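Local coordinates for Lmo2349 protein (Listeria monocytogenes, PDB 4GVO) that probably binds L-cystine or a related amino acid outside the cell and delivers it to an ABC transporter for import, at residues Q9-G14 / Y49-K54; V70-H75 / V198-G203; N90-N95 / K212-L217; T32-E37 / K232-D237. All coordinates share one frame; numbering follows the deposited sequence.

Contact 1. Residues Q9-G14 / Y49-K54. With NA (sodium ion), chain D.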
loop_
_atom_site.group_PDB
_atom_site.type_symbol
_atom_site.label_atom_id
_atom_site.label_comp_id
_atom_site.label_asym_id
_atom_site.label_seq_id
_atom_site.Cartn_x
_atom_site.Cartn_y
_atom_site.Cartn_z
ATOM N N GLN A 9 8.775 13.539 -22.515
ATOM C CA GLN A 9 9.386 13.726 -21.187
ATOM C C GLN A 9 9.483 12.395 -20.438
ATOM O O GLN A 9 8.498 11.682 -20.292
ATOM C CB GLN A 9 8.557 14.701 -20.353
ATOM C CG GLN A 9 9.207 15.115 -19.025
ATOM C CD GLN A 9 8.336 16.037 -18.172
ATOM O OE1 GLN A 9 7.414 16.681 -18.673
ATOM N NE2 GLN A 9 8.635 16.103 -16.867
ATOM N N THR A 10 10.675 12.083 -19.917
ATOM C CA THR A 10 10.869 10.870 -19.101
ATOM C C THR A 10 10.447 11.155 -17.678
ATOM O O THR A 10 10.876 12.129 -17.067
ATOM C CB THR A 10 12.332 10.391 -19.126
ATOM O OG1 THR A 10 12.673 10.120 -20.485
ATOM C CG2 THR A 10 12.521 9.160 -18.283
ATOM N N ILE A 11 9.611 10.267 -17.153
ATOM C CA ILE A 11 9.084 10.357 -15.795
ATOM C C ILE A 11 9.592 9.150 -15.047
ATOM O O ILE A 11 9.421 8.038 -15.500
ATOM C CB ILE A 11 7.523 10.332 -15.819
ATOM C CG1 ILE A 11 6.977 11.500 -16.666
ATOM C CG2 ILE A 11 6.965 10.321 -14.418
ATOM C CD1 ILE A 11 7.492 12.888 -16.275
ATOM N N THR A 12 10.218 9.387 -13.903
ATOM C CA THR A 12 10.709 8.318 -13.047
ATOM C C THR A 12 9.724 8.021 -11.929
ATOM O O THR A 12 9.329 8.906 -11.180
ATOM C CB THR A 12 12.091 8.646 -12.464
ATOM O OG1 THR A 12 12.987 8.890 -13.575
ATOM C CG2 THR A 12 12.651 7.505 -11.618
ATOM N N VAL A 13 9.299 6.780 -11.892
ATOM C CA VAL A 13 8.323 6.277 -10.927
ATOM C C VAL A 13 9.010 5.428 -9.883
ATOM O O VAL A 13 9.568 4.371 -10.194
ATOM C CB VAL A 13 7.250 5.423 -11.663
ATOM C CG1 VAL A 13 6.169 4.954 -10.693
ATOM C CG2 VAL A 13 6.637 6.194 -12.838
ATOM N N GLY A 14 8.967 5.858 -8.630
ATOM C CA GLY A 14 9.438 5.041 -7.555
ATOM C C GLY A 14 8.420 3.991 -7.177
ATOM O O GLY A 14 7.243 4.300 -7.013
ATOM N N TYR A 49 4.873 11.338 -22.758
ATOM C CA TYR A 49 5.637 10.966 -21.591
ATOM C C TYR A 49 6.167 9.534 -21.785
ATOM O O TYR A 49 5.549 8.728 -22.480
ATOM C CB TYR A 49 4.762 11.006 -20.346
ATOM C CG TYR A 49 4.309 12.397 -19.977
ATOM C CD1 TYR A 49 5.127 13.236 -19.227
ATOM C CD2 TYR A 49 3.107 12.897 -20.416
ATOM C CE1 TYR A 49 4.729 14.529 -18.891
ATOM C CE2 TYR A 49 2.695 14.186 -20.077
ATOM C CZ TYR A 49 3.501 14.986 -19.288
ATOM O OH TYR A 49 3.117 16.251 -18.937
ATOM N N LYS A 50 7.285 9.235 -21.146
ATOM C CA LYS A 50 7.827 7.869 -21.062
ATOM C C LYS A 50 8.063 7.610 -19.597
ATOM O O LYS A 50 8.780 8.330 -18.973
ATOM C CB LYS A 50 9.154 7.740 -21.842
ATOM C CG LYS A 50 9.794 6.351 -21.854
ATOM C CD LYS A 50 11.246 6.396 -22.363
ATOM C CE LYS A 50 12.288 6.402 -21.226
ATOM N NZ LYS A 50 13.388 7.393 -21.438
ATOM N N PHE A 51 7.484 6.549 -19.078
ATOM C CA PHE A 51 7.590 6.230 -17.653
ATOM C C PHE A 51 8.626 5.143 -17.487
ATOM O O PHE A 51 8.599 4.116 -18.175
ATOM C CB PHE A 51 6.245 5.769 -17.091
ATOM C CG PHE A 51 5.216 6.863 -16.966
ATOM C CD1 PHE A 51 4.588 7.411 -18.077
ATOM C CD2 PHE A 51 4.821 7.352 -15.710
ATOM C CE1 PHE A 51 3.644 8.418 -17.959
ATOM C CE2 PHE A 51 3.857 8.351 -15.617
ATOM C CZ PHE A 51 3.250 8.850 -16.746
ATOM N N LYS A 52 9.519 5.354 -16.550
ATOM C CA LYS A 52 10.462 4.345 -16.172
ATOM C C LYS A 52 10.440 4.166 -14.662
ATOM O O LYS A 52 10.096 5.082 -13.952
ATOM C CB LYS A 52 11.843 4.720 -16.608
ATOM C CG LYS A 52 12.385 5.939 -15.987
ATOM C CD LYS A 52 13.769 6.267 -16.537
ATOM C CE LYS A 52 14.809 5.203 -16.201
ATOM N NZ LYS A 52 16.151 5.590 -16.693
ATOM N N PHE A 53 10.845 2.994 -14.192
ATOM C CA PHE A 53 10.796 2.706 -12.783
ATOM C C PHE A 53 12.169 2.833 -12.125
ATOM O O PHE A 53 13.211 2.569 -12.727
ATOM C CB PHE A 53 10.231 1.295 -12.554
ATOM C CG PHE A 53 8.816 1.139 -13.017
ATOM C CD1 PHE A 53 7.752 1.574 -12.232
ATOM C CD2 PHE A 53 8.539 0.613 -14.273
ATOM C CE1 PHE A 53 6.461 1.419 -12.673
ATOM C CE2 PHE A 53 7.241 0.496 -14.723
ATOM C CZ PHE A 53 6.205 0.894 -13.912
ATOM N N LYS A 54 12.104 3.189 -10.841
ATOM C CA LYS A 54 13.236 3.169 -9.930
ATOM C C LYS A 54 12.768 2.433 -8.680
ATOM O O LYS A 54 11.923 2.931 -7.940
ATOM C CB LYS A 54 13.709 4.581 -9.582
ATOM C CG LYS A 54 14.958 4.610 -8.715
ATOM C CD LYS A 54 15.317 6.003 -8.214
ATOM C CE LYS A 54 15.939 6.901 -9.259
ATOM N NZ LYS A 54 17.388 6.606 -9.501
HETATM NA NA NA D . 3.931 7.273 -22.816
HETATM O O HOH W 1 4.716 17.559 -17.256
HETATM O O HOH W 2 4.357 6.338 -24.859
#

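Contact 2. Residues V70-H75 / V198-G203. With HIS (histidine), chain E.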
loop_
_atom_site.group_PDB
_atom_site.type_symbol
_atom_site.label_atom_id
_atom_site.label_comp_id
_atom_site.label_asym_id
_atom_site.label_seq_id
_atom_site.Cartn_x
_atom_site.Cartn_y
_atom_site.Cartn_z
ATOM N N VAL A 70 12.688 10.848 -7.579
ATOM C CA VAL A 70 11.643 10.281 -8.415
ATOM C C VAL A 70 10.586 11.389 -8.656
ATOM O O VAL A 70 10.514 12.360 -7.903
ATOM C CB VAL A 70 10.999 9.030 -7.809
ATOM C CG1 VAL A 70 12.031 7.867 -7.671
ATOM C CG2 VAL A 70 10.294 9.348 -6.498
ATOM N N ASP A 71 9.783 11.231 -9.703
ATOM C CA ASP A 71 8.710 12.137 -10.029
ATOM C C ASP A 71 7.340 11.731 -9.520
ATOM O O ASP A 71 6.477 12.584 -9.272
ATOM C CB ASP A 71 8.646 12.343 -11.548
ATOM C CG ASP A 71 9.982 12.793 -12.144
ATOM O OD1 ASP A 71 10.582 13.764 -11.616
ATOM O OD2 ASP A 71 10.463 12.171 -13.137
ATOM N N ILE A 72 7.135 10.437 -9.362
ATOM C CA ILE A 72 5.874 9.855 -8.916
ATOM C C ILE A 72 6.200 8.684 -8.060
ATOM O O ILE A 72 7.200 8.001 -8.340
ATOM C CB ILE A 72 5.048 9.298 -10.104
ATOM C CG1 ILE A 72 4.693 10.411 -11.075
ATOM C CG2 ILE A 72 3.788 8.579 -9.615
ATOM C CD1 ILE A 72 3.819 9.972 -12.257
ATOM N N VAL A 73 5.355 8.424 -7.064
ATOM C CA VAL A 73 5.452 7.164 -6.286
ATOM C C VAL A 73 4.174 6.375 -6.525
ATOM O O VAL A 73 3.061 6.946 -6.445
ATOM C CB VAL A 73 5.672 7.455 -4.794
ATOM C CG1 VAL A 73 5.476 6.201 -3.939
ATOM C CG2 VAL A 73 7.073 8.032 -4.580
ATOM N N ALA A 74 4.355 5.083 -6.800
ATOM C CA ALA A 74 3.258 4.097 -6.960
ATOM C C ALA A 74 3.515 2.916 -6.057
ATOM O O ALA A 74 4.404 2.127 -6.345
ATOM C CB ALA A 74 3.196 3.626 -8.415
ATOM N N HIS A 75 2.831 2.848 -4.919
ATOM C CA HIS A 75 2.984 1.760 -3.995
ATOM C C HIS A 75 1.780 1.665 -3.091
ATOM O O HIS A 75 1.910 1.711 -1.871
ATOM C CB HIS A 75 4.277 1.939 -3.161
ATOM C CG HIS A 75 4.762 0.677 -2.473
ATOM N ND1 HIS A 75 4.061 0.031 -1.490
ATOM C CD2 HIS A 75 5.930 -0.062 -2.666
ATOM C CE1 HIS A 75 4.762 -1.073 -1.109
ATOM N NE2 HIS A 75 5.903 -1.112 -1.791
ATOM N N VAL A 198 -6.411 4.927 -2.478
ATOM C CA VAL A 198 -5.051 4.808 -2.996
ATOM C C VAL A 198 -4.926 5.680 -4.253
ATOM O O VAL A 198 -5.783 5.627 -5.156
ATOM C CB VAL A 198 -4.754 3.337 -3.323
ATOM C CG1 VAL A 198 -3.546 3.195 -4.279
ATOM C CG2 VAL A 198 -4.549 2.524 -2.029
ATOM N N TYR A 199 -3.854 6.457 -4.296
ATOM C CA TYR A 199 -3.555 7.361 -5.361
ATOM C C TYR A 199 -2.053 7.346 -5.651
ATOM O O TYR A 199 -1.265 6.881 -4.843
ATOM C CB TYR A 199 -3.939 8.790 -4.983
ATOM C CG TYR A 199 -5.357 9.021 -4.526
ATOM C CD1 TYR A 199 -5.731 8.779 -3.203
ATOM C CD2 TYR A 199 -6.311 9.512 -5.389
ATOM C CE1 TYR A 199 -7.003 9.010 -2.754
ATOM C CE2 TYR A 199 -7.595 9.717 -4.965
ATOM C CZ TYR A 199 -7.934 9.475 -3.632
ATOM O OH TYR A 199 -9.201 9.714 -3.197
ATOM N N PHE A 200 -1.665 7.937 -6.776
ATOM C CA PHE A 200 -0.264 8.279 -7.007
ATOM C C PHE A 200 0.130 9.527 -6.212
ATOM O O PHE A 200 -0.714 10.389 -5.942
ATOM C CB PHE A 200 0.012 8.503 -8.487
ATOM C CG PHE A 200 -0.315 7.307 -9.330
ATOM C CD1 PHE A 200 0.501 6.205 -9.285
ATOM C CD2 PHE A 200 -1.453 7.264 -10.159
ATOM C CE1 PHE A 200 0.234 5.091 -10.023
ATOM C CE2 PHE A 200 -1.756 6.107 -10.877
ATOM C CZ PHE A 200 -0.894 5.030 -10.838
ATOM N N MET A 201 1.406 9.606 -5.853
ATOM C CA MET A 201 1.925 10.751 -5.175
ATOM C C MET A 201 2.973 11.409 -6.013
ATOM O O MET A 201 3.810 10.726 -6.615
ATOM C CB MET A 201 2.512 10.373 -3.805
ATOM C CG MET A 201 1.448 9.834 -2.866
ATOM S SD MET A 201 2.057 9.409 -1.217
ATOM C CE MET A 201 2.663 10.994 -0.648
ATOM N N LEU A 202 2.931 12.733 -6.046
ATOM C CA LEU A 202 3.829 13.550 -6.876
ATOM C C LEU A 202 4.346 14.726 -6.052
ATOM O O LEU A 202 3.853 15.027 -4.993
ATOM C CB LEU A 202 3.071 14.084 -8.099
ATOM C CG LEU A 202 2.370 13.053 -8.992
ATOM C CD1 LEU A 202 0.901 12.823 -8.581
ATOM C CD2 LEU A 202 2.457 13.489 -10.459
ATOM N N GLY A 203 5.320 15.433 -6.603
ATOM C CA GLY A 203 5.688 16.725 -6.033
ATOM C C GLY A 203 4.612 17.750 -6.252
ATOM O O GLY A 203 3.890 17.691 -7.243
HETATM N N HIS E . -0.824 1.522 1.794
HETATM C CA HIS E . 0.478 1.835 2.460
HETATM C C HIS E . 0.647 3.288 2.757
HETATM O O HIS E . -0.146 4.095 2.248
HETATM C CB HIS E . 1.634 1.355 1.602
HETATM C CG HIS E . 1.976 -0.083 1.853
HETATM N ND1 HIS E . 1.099 -1.065 1.597
HETATM C CD2 HIS E . 3.113 -0.701 2.427
HETATM C CE1 HIS E . 1.649 -2.248 1.973
HETATM N NE2 HIS E . 2.880 -2.009 2.448
HETATM O OXT HIS E . 1.568 3.659 3.520
HETATM O O HOH W 3 0.415 4.665 -4.982
#

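Contact 3. Residues N90-N95 / K212-L217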
loop_
_atom_site.group_PDB
_atom_site.type_symbol
_atom_site.label_atom_id
_atom_site.label_comp_id
_atom_site.label_asym_id
_atom_site.label_seq_id
_atom_site.Cartn_x
_atom_site.Cartn_y
_atom_site.Cartn_z
ATOM N N ASN A 90 -2.902 12.707 -7.098
ATOM C CA ASN A 90 -3.795 12.863 -8.232
ATOM C C ASN A 90 -5.250 12.726 -7.737
ATOM O O ASN A 90 -5.481 12.311 -6.592
ATOM C CB ASN A 90 -3.442 11.914 -9.362
ATOM C CG ASN A 90 -3.755 10.483 -9.031
ATOM O OD1 ASN A 90 -3.215 9.952 -8.068
ATOM N ND2 ASN A 90 -4.631 9.856 -9.812
ATOM N N ASP A 91 -6.225 13.088 -8.584
ATOM C CA ASP A 91 -7.651 13.097 -8.195
ATOM C C ASP A 91 -8.343 11.762 -8.284
ATOM O O ASP A 91 -9.370 11.552 -7.608
ATOM C CB ASP A 91 -8.474 14.083 -9.054
ATOM C CG ASP A 91 -8.284 15.550 -8.652
ATOM O OD1 ASP A 91 -7.541 15.870 -7.708
ATOM O OD2 ASP A 91 -8.908 16.412 -9.304
ATOM N N VAL A 92 -7.840 10.860 -9.125
ATOM C CA VAL A 92 -8.560 9.626 -9.402
ATOM C C VAL A 92 -7.936 8.453 -8.631
ATOM O O VAL A 92 -6.788 8.094 -8.871
ATOM C CB VAL A 92 -8.595 9.351 -10.911
ATOM C CG1 VAL A 92 -9.338 8.051 -11.200
ATOM C CG2 VAL A 92 -9.220 10.548 -11.672
ATOM N N ALA A 93 -8.686 7.834 -7.730
ATOM C CA ALA A 93 -8.178 6.714 -6.935
ATOM C C ALA A 93 -8.103 5.461 -7.787
ATOM O O ALA A 93 -8.870 5.286 -8.778
ATOM C CB ALA A 93 -9.136 6.462 -5.762
ATOM N N TYR A 94 -7.193 4.562 -7.431
ATOM C CA TYR A 94 -7.122 3.289 -8.098
ATOM C C TYR A 94 -7.182 2.051 -7.193
ATOM O O TYR A 94 -7.028 0.919 -7.663
ATOM C CB TYR A 94 -5.948 3.239 -9.063
ATOM C CG TYR A 94 -4.547 3.228 -8.468
ATOM C CD1 TYR A 94 -3.854 4.414 -8.227
ATOM C CD2 TYR A 94 -3.902 2.032 -8.151
ATOM C CE1 TYR A 94 -2.567 4.413 -7.735
ATOM C CE2 TYR A 94 -2.607 2.008 -7.694
ATOM C CZ TYR A 94 -1.921 3.206 -7.497
ATOM O OH TYR A 94 -0.637 3.255 -7.038
ATOM N N ASN A 95 -7.478 2.251 -5.918
ATOM C CA ASN A 95 -7.793 1.140 -5.009
ATOM C C ASN A 95 -8.417 1.741 -3.734
ATOM O O ASN A 95 -8.332 2.962 -3.530
ATOM C CB ASN A 95 -6.563 0.282 -4.637
ATOM C CG ASN A 95 -6.939 -1.102 -4.204
ATOM O OD1 ASN A 95 -8.123 -1.494 -4.310
ATOM N ND2 ASN A 95 -5.980 -1.848 -3.714
ATOM N N LYS A 212 -2.482 14.840 -16.325
ATOM C CA LYS A 212 -2.310 13.865 -17.406
ATOM C C LYS A 212 -2.550 12.457 -16.880
ATOM O O LYS A 212 -3.227 11.638 -17.519
ATOM C CB LYS A 212 -0.936 14.004 -18.075
ATOM C CG LYS A 212 -0.732 15.331 -18.817
ATOM C CD LYS A 212 -1.372 15.350 -20.174
ATOM C CE LYS A 212 -1.014 16.633 -20.927
ATOM N NZ LYS A 212 -1.594 16.618 -22.288
ATOM N N VAL A 213 -1.983 12.157 -15.729
ATOM C CA VAL A 213 -2.196 10.850 -15.106
ATOM C C VAL A 213 -3.684 10.618 -14.873
ATOM O O VAL A 213 -4.197 9.520 -15.116
ATOM C CB VAL A 213 -1.345 10.718 -13.799
ATOM C CG1 VAL A 213 -1.766 9.517 -12.921
ATOM C CG2 VAL A 213 0.131 10.642 -14.174
ATOM N N ASP A 214 -4.388 11.623 -14.339
ATOM C CA ASP A 214 -5.841 11.506 -14.128
ATOM C C ASP A 214 -6.595 11.275 -15.420
ATOM O O ASP A 214 -7.506 10.471 -15.434
ATOM C CB ASP A 214 -6.423 12.768 -13.454
ATOM C CG ASP A 214 -6.112 12.846 -11.984
ATOM O OD1 ASP A 214 -6.045 11.738 -11.386
ATOM O OD2 ASP A 214 -6.081 13.993 -11.423
ATOM N N GLU A 215 -6.196 11.926 -16.503
ATOM C CA GLU A 215 -6.843 11.711 -17.800
ATOM C C GLU A 215 -6.659 10.264 -18.254
ATOM O O GLU A 215 -7.601 9.578 -18.644
ATOM C CB GLU A 215 -6.286 12.703 -18.830
ATOM C CG GLU A 215 -6.742 14.117 -18.604
ATOM C CD GLU A 215 -5.959 15.188 -19.373
ATOM O OE1 GLU A 215 -4.969 14.877 -20.079
ATOM O OE2 GLU A 215 -6.322 16.380 -19.260
ATOM N N ALA A 216 -5.434 9.785 -18.144
ATOM C CA ALA A 216 -5.159 8.421 -18.539
ATOM C C ALA A 216 -5.914 7.407 -17.658
ATOM O O ALA A 216 -6.521 6.447 -18.151
ATOM C CB ALA A 216 -3.659 8.157 -18.497
ATOM N N LEU A 217 -5.844 7.599 -16.338
ATOM C CA LEU A 217 -6.496 6.688 -15.428
ATOM C C LEU A 217 -8.017 6.718 -15.671
ATOM O O LEU A 217 -8.653 5.672 -15.611
ATOM C CB LEU A 217 -6.175 7.057 -13.969
ATOM C CG LEU A 217 -6.595 6.047 -12.879
ATOM C CD1 LEU A 217 -6.367 4.584 -13.192
ATOM C CD2 LEU A 217 -5.917 6.459 -11.555
#

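Contact 4. Residues T32-E37 / K232-D237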
loop_
_atom_site.group_PDB
_atom_site.type_symbol
_atom_site.label_atom_id
_atom_site.label_comp_id
_atom_site.label_asym_id
_atom_site.label_seq_id
_atom_site.Cartn_x
_atom_site.Cartn_y
_atom_site.Cartn_z
ATOM N N THR A 32 6.603 -6.366 -12.039
ATOM C CA THR A 32 5.195 -6.458 -12.405
ATOM C C THR A 32 4.320 -6.317 -11.152
ATOM O O THR A 32 4.807 -5.899 -10.121
ATOM C CB THR A 32 4.941 -7.766 -13.208
ATOM O OG1 THR A 32 3.643 -7.735 -13.788
ATOM C CG2 THR A 32 5.133 -9.048 -12.337
ATOM N N GLY A 33 3.020 -6.627 -11.261
ATOM C CA GLY A 33 2.029 -6.418 -10.235
ATOM C C GLY A 33 1.097 -5.274 -10.589
ATOM O O GLY A 33 1.363 -4.508 -11.505
ATOM N N TYR A 34 0.009 -5.154 -9.827
ATOM C CA TYR A 34 -1.050 -4.187 -10.114
ATOM C C TYR A 34 -0.529 -2.767 -10.365
ATOM O O TYR A 34 -0.861 -2.154 -11.338
ATOM C CB TYR A 34 -1.994 -4.171 -8.904
ATOM C CG TYR A 34 -3.254 -3.354 -9.065
ATOM C CD1 TYR A 34 -4.156 -3.574 -10.104
ATOM C CD2 TYR A 34 -3.555 -2.361 -8.165
ATOM C CE1 TYR A 34 -5.288 -2.816 -10.209
ATOM C CE2 TYR A 34 -4.737 -1.614 -8.257
ATOM C CZ TYR A 34 -5.592 -1.835 -9.284
ATOM O OH TYR A 34 -6.775 -1.115 -9.448
ATOM N N ASP A 35 0.273 -2.223 -9.456
ATOM C CA ASP A 35 0.678 -0.829 -9.566
ATOM C C ASP A 35 1.598 -0.637 -10.762
ATOM O O ASP A 35 1.490 0.373 -11.487
ATOM C CB ASP A 35 1.345 -0.351 -8.294
ATOM C CG ASP A 35 0.369 -0.045 -7.169
ATOM O OD1 ASP A 35 -0.520 -0.891 -6.910
ATOM O OD2 ASP A 35 0.554 1.016 -6.479
ATOM N N VAL A 36 2.508 -1.579 -10.948
ATOM C CA VAL A 36 3.440 -1.530 -12.066
ATOM C C VAL A 36 2.715 -1.608 -13.389
ATOM O O VAL A 36 2.956 -0.772 -14.289
ATOM C CB VAL A 36 4.490 -2.612 -11.914
ATOM C CG1 VAL A 36 5.383 -2.714 -13.175
ATOM C CG2 VAL A 36 5.288 -2.363 -10.638
ATOM N N GLU A 37 1.804 -2.577 -13.517
ATOM C CA GLU A 37 1.056 -2.730 -14.747
ATOM C C GLU A 37 0.120 -1.551 -15.003
ATOM O O GLU A 37 -0.060 -1.132 -16.156
ATOM C CB GLU A 37 0.333 -4.071 -14.784
ATOM C CG GLU A 37 1.322 -5.241 -14.753
ATOM C CD GLU A 37 2.310 -5.327 -15.907
ATOM O OE1 GLU A 37 2.035 -4.786 -17.004
ATOM O OE2 GLU A 37 3.361 -5.990 -15.742
ATOM N N LYS A 232 -7.361 -9.350 -12.051
ATOM C CA LYS A 232 -6.150 -10.158 -12.245
ATOM C C LYS A 232 -5.272 -10.179 -10.996
ATOM O O LYS A 232 -4.756 -11.218 -10.584
ATOM C CB LYS A 232 -5.349 -9.598 -13.442
ATOM C CG LYS A 232 -4.077 -10.339 -13.729
ATOM C CD LYS A 232 -3.419 -9.925 -15.029
ATOM C CE LYS A 232 -2.063 -10.597 -15.235
ATOM N NZ LYS A 232 -1.415 -10.123 -16.502
ATOM N N TRP A 233 -5.035 -9.005 -10.432
ATOM C CA TRP A 233 -4.013 -8.860 -9.407
ATOM C C TRP A 233 -4.556 -8.868 -8.003
ATOM O O TRP A 233 -3.867 -9.304 -7.100
ATOM C CB TRP A 233 -3.245 -7.558 -9.646
ATOM C CG TRP A 233 -2.385 -7.603 -10.894
ATOM C CD1 TRP A 233 -2.576 -6.939 -12.091
ATOM C CD2 TRP A 233 -1.191 -8.421 -11.085
ATOM N NE1 TRP A 233 -1.591 -7.253 -12.995
ATOM C CE2 TRP A 233 -0.720 -8.163 -12.420
ATOM C CE3 TRP A 233 -0.520 -9.301 -10.300
ATOM C CZ2 TRP A 233 0.406 -8.763 -12.920
ATOM C CZ3 TRP A 233 0.631 -9.923 -10.808
ATOM C CH2 TRP A 233 1.090 -9.646 -12.088
ATOM N N LEU A 234 -5.741 -8.292 -7.799
ATOM C CA LEU A 234 -6.327 -8.181 -6.469
ATOM C C LEU A 234 -7.326 -9.285 -6.156
ATOM O O LEU A 234 -7.630 -9.503 -4.988
ATOM C CB LEU A 234 -6.986 -6.807 -6.281
ATOM C CG LEU A 234 -6.139 -5.557 -6.577
ATOM C CD1 LEU A 234 -6.972 -4.275 -6.316
ATOM C CD2 LEU A 234 -4.755 -5.580 -5.889
ATOM N N GLY A 235 -7.880 -9.920 -7.188
ATOM C CA GLY A 235 -8.905 -10.932 -7.031
ATOM C C GLY A 235 -10.291 -10.383 -7.237
ATOM O O GLY A 235 -10.562 -9.223 -6.973
ATOM N N ALA A 236 -11.190 -11.248 -7.691
ATOM C CA ALA A 236 -12.542 -10.870 -7.949
ATOM C C ALA A 236 -13.203 -10.181 -6.746
ATOM O O ALA A 236 -13.942 -9.228 -6.941
ATOM C CB ALA A 236 -13.352 -12.102 -8.357
ATOM N N ASP A 237 -12.929 -10.652 -5.523
ATOM C CA ASP A 237 -13.542 -10.092 -4.300
ATOM C C ASP A 237 -13.168 -8.599 -4.068
ATOM O O ASP A 237 -13.813 -7.872 -3.300
ATOM C CB ASP A 237 -13.070 -10.877 -3.058
ATOM C CG ASP A 237 -13.724 -12.216 -2.900
ATOM O OD1 ASP A 237 -14.645 -12.527 -3.672
ATOM O OD2 ASP A 237 -13.322 -12.959 -1.946
#

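Contact 1. Residues Q9-G14 / Y49-K54
Gln9 opens the pairing beside Tyr49: in one of its two conformers its extended chain runs alongside the ring, OE1 lying 3.4 Å from Tyr49 CE1, and one water links OE1 to the phenol OH. Its carbonyl starts the parallel ladder by accepting Lys50 N. On the other face of the sheet, Thr10 OG1 receives a hydrogen bond from Lys50 NZ at 3.0 Å; bends at chi3 and chi4 of the lysine bring the ammonium back to this strand, where a small hydroxyl suits the partly exposed surface. Ile11 grips the neighbour through both backbone groups, Ile11 N to Lys50 O and Lys52 N to Ile11 O. Its CG1 meets Tyr49 CD1 at 3.6 Å, while the branching carbon CB stands over a face of Phe51, off-centre toward the rim, in a CH-pi contact 4.2 Å from the ring centroid. Val13 repeats the pattern of two backbone bonds, and its CG2 touches the edge of Phe51 at CD2, 3.6 Å away. Helix 34-44 packs on Val13, Phe51 and Phe53, and Tyr49 O joins Asp43 and Leu46 in binding sodium. Parallel strands connected through this helix form the beta-alpha-beta crossover familiar in periplasmic binding protein folds.

Contact 2. Residues V70-H75 / V198-G203
The Phe200 ring receives two neighbours at its edge: Ala74 CB, 3.7 Å from Phe200 CE1, and the carbonyl oxygen Val73 O, both near the ring plane. Tyr94 stacks on this ring, and Val39 and Ile42 of helix 34-44 also touch the side chain. Alanine suits position 74 because its single methyl can sit against the rim of so large a group. In one of its two conformers, Ile72 sets CG2 against Phe200 CB and CG1 beside Leu202 CD2. The backbones run antiparallel, with Val73 and Met201 as a hydrogen-bonded pair: Val73 N gives a bond of 2.8 Å to Met201 O, and Met201 N returns a longer one of 3.2 Å to Val73 O. Further along, the chains part and a water bridges them, accepting from His75 N at 3.0 Å and donating to Tyr199 O at 2.8 Å. His75 points its CB away from the pairing, and its ring lies near the bound histidine, His75 ND1 being 3.9 Å from the ligand's CG; Phe58 meets the same ring. Apolar side chains thus enclose the paired peptide groups, whose polarity is met by each other, while the water satisfies the backbone next to His75, which lines the ligand pocket.

Contact 3. Residues N90-N95 / K212-L217
Asp214 reaches from its helix into the 90-95 loop, where its carboxylate collects N-H groups from three successive residues. OD1 takes the side-chain amide of Asn90, ND2 to OD1 2.8 Å, nearly along its own C-O axis, and also Val92 N at 3.0 Å from above the carboxylate plane; these two donors come from opposite faces of that plane. OD2 offers its syn lone pair to Asp91 N at 3.0 Å, and a weak second bond runs from the same N-H to OD1. Aspartate fits because its short chain holds both oxygens close to the helix, within reach of the loop's N-H groups. Beside this polar grip, Val92 and Leu217 overlap with their side chains running opposite ways, Val92 CG1 meeting Leu217 CG at 3.8 Å, and Leu217 CD2 touches Tyr94 CB at 4.1 Å. Tyr94 is itself held beside Leu217 by a hydrogen bond from its OH to Asp35.

The next shell fixes the Asn90 donor. Asn90 CG sits between the backbone N and the carbonyl carbon (chi1 70°), and ND2 also gives a weak bond to Val92 O, while OD1 accepts from Phe200 N, so that both the amide's N-H and its carbonyl oxygen are engaged, which fixes which end faces Asp214. The N-H donors gathered on Asp214 should favour its anionic form.

Contact 4. Residues T32-E37 / K232-D237
Trp233 packs across the start of helix 34-44, beginning with CB, which lies 3.7 Å from Tyr34 CB. CG, anti to the carbonyl carbon (chi1 -69°), comes to 3.6 Å from Tyr34 N, which lies over a face of the indole. Farther out, NE1 meets the aliphatic CG of Glu37 at 4.0 Å, and the six-membered ring places one face against Gly33: its centroid is 3.6 Å from Gly33 CA, only 2° off the normal. Glycine suits this spot, since its bare CA admits the ring so closely and its positive phi is readily adopted. At the far rim, CZ2 reaches Thr32 OG1 at 3.5 Å, a hydroxyl that donates to Glu37 OE2 at 2.6 Å. The CG of Lys232 lies over the opposite indole face. Next door, Leu234 CD1 stands over a face of the Tyr34 ring, 4.2 Å from its centroid, while Tyr34 OH bonds to Tyr94 O. Gly33 occupies the N-cap position, making this an aromatic side chain laid over a helix N-terminus, where the end of helix 225-234, the last long helix, packs on the start of helix 34-44.

Contacts 1 and 2 belong to one mixed sheet, in which strand 72-73 lies beside strand 9-15: Gly14 N and Ile72 O are 2.8 Å apart, and the contact centres about 11 Å. Contact 3 joins contact 2 through Tyr94 N, 2.9 Å from Val198 O, with centres again about 11 Å apart. Contact 4 meets contact 3 where Asn95 OD1 and Leu234 CD1 are 3.6 Å apart, and along the chain it encloses both contacts 2 and 3. His75 brings contact 2 to the pocket of histidine and S-oxy cysteine, whereas the side chain of Leu234 in contact 4 stays about 11 Å from the histidine. The sodium site lies at contact 1.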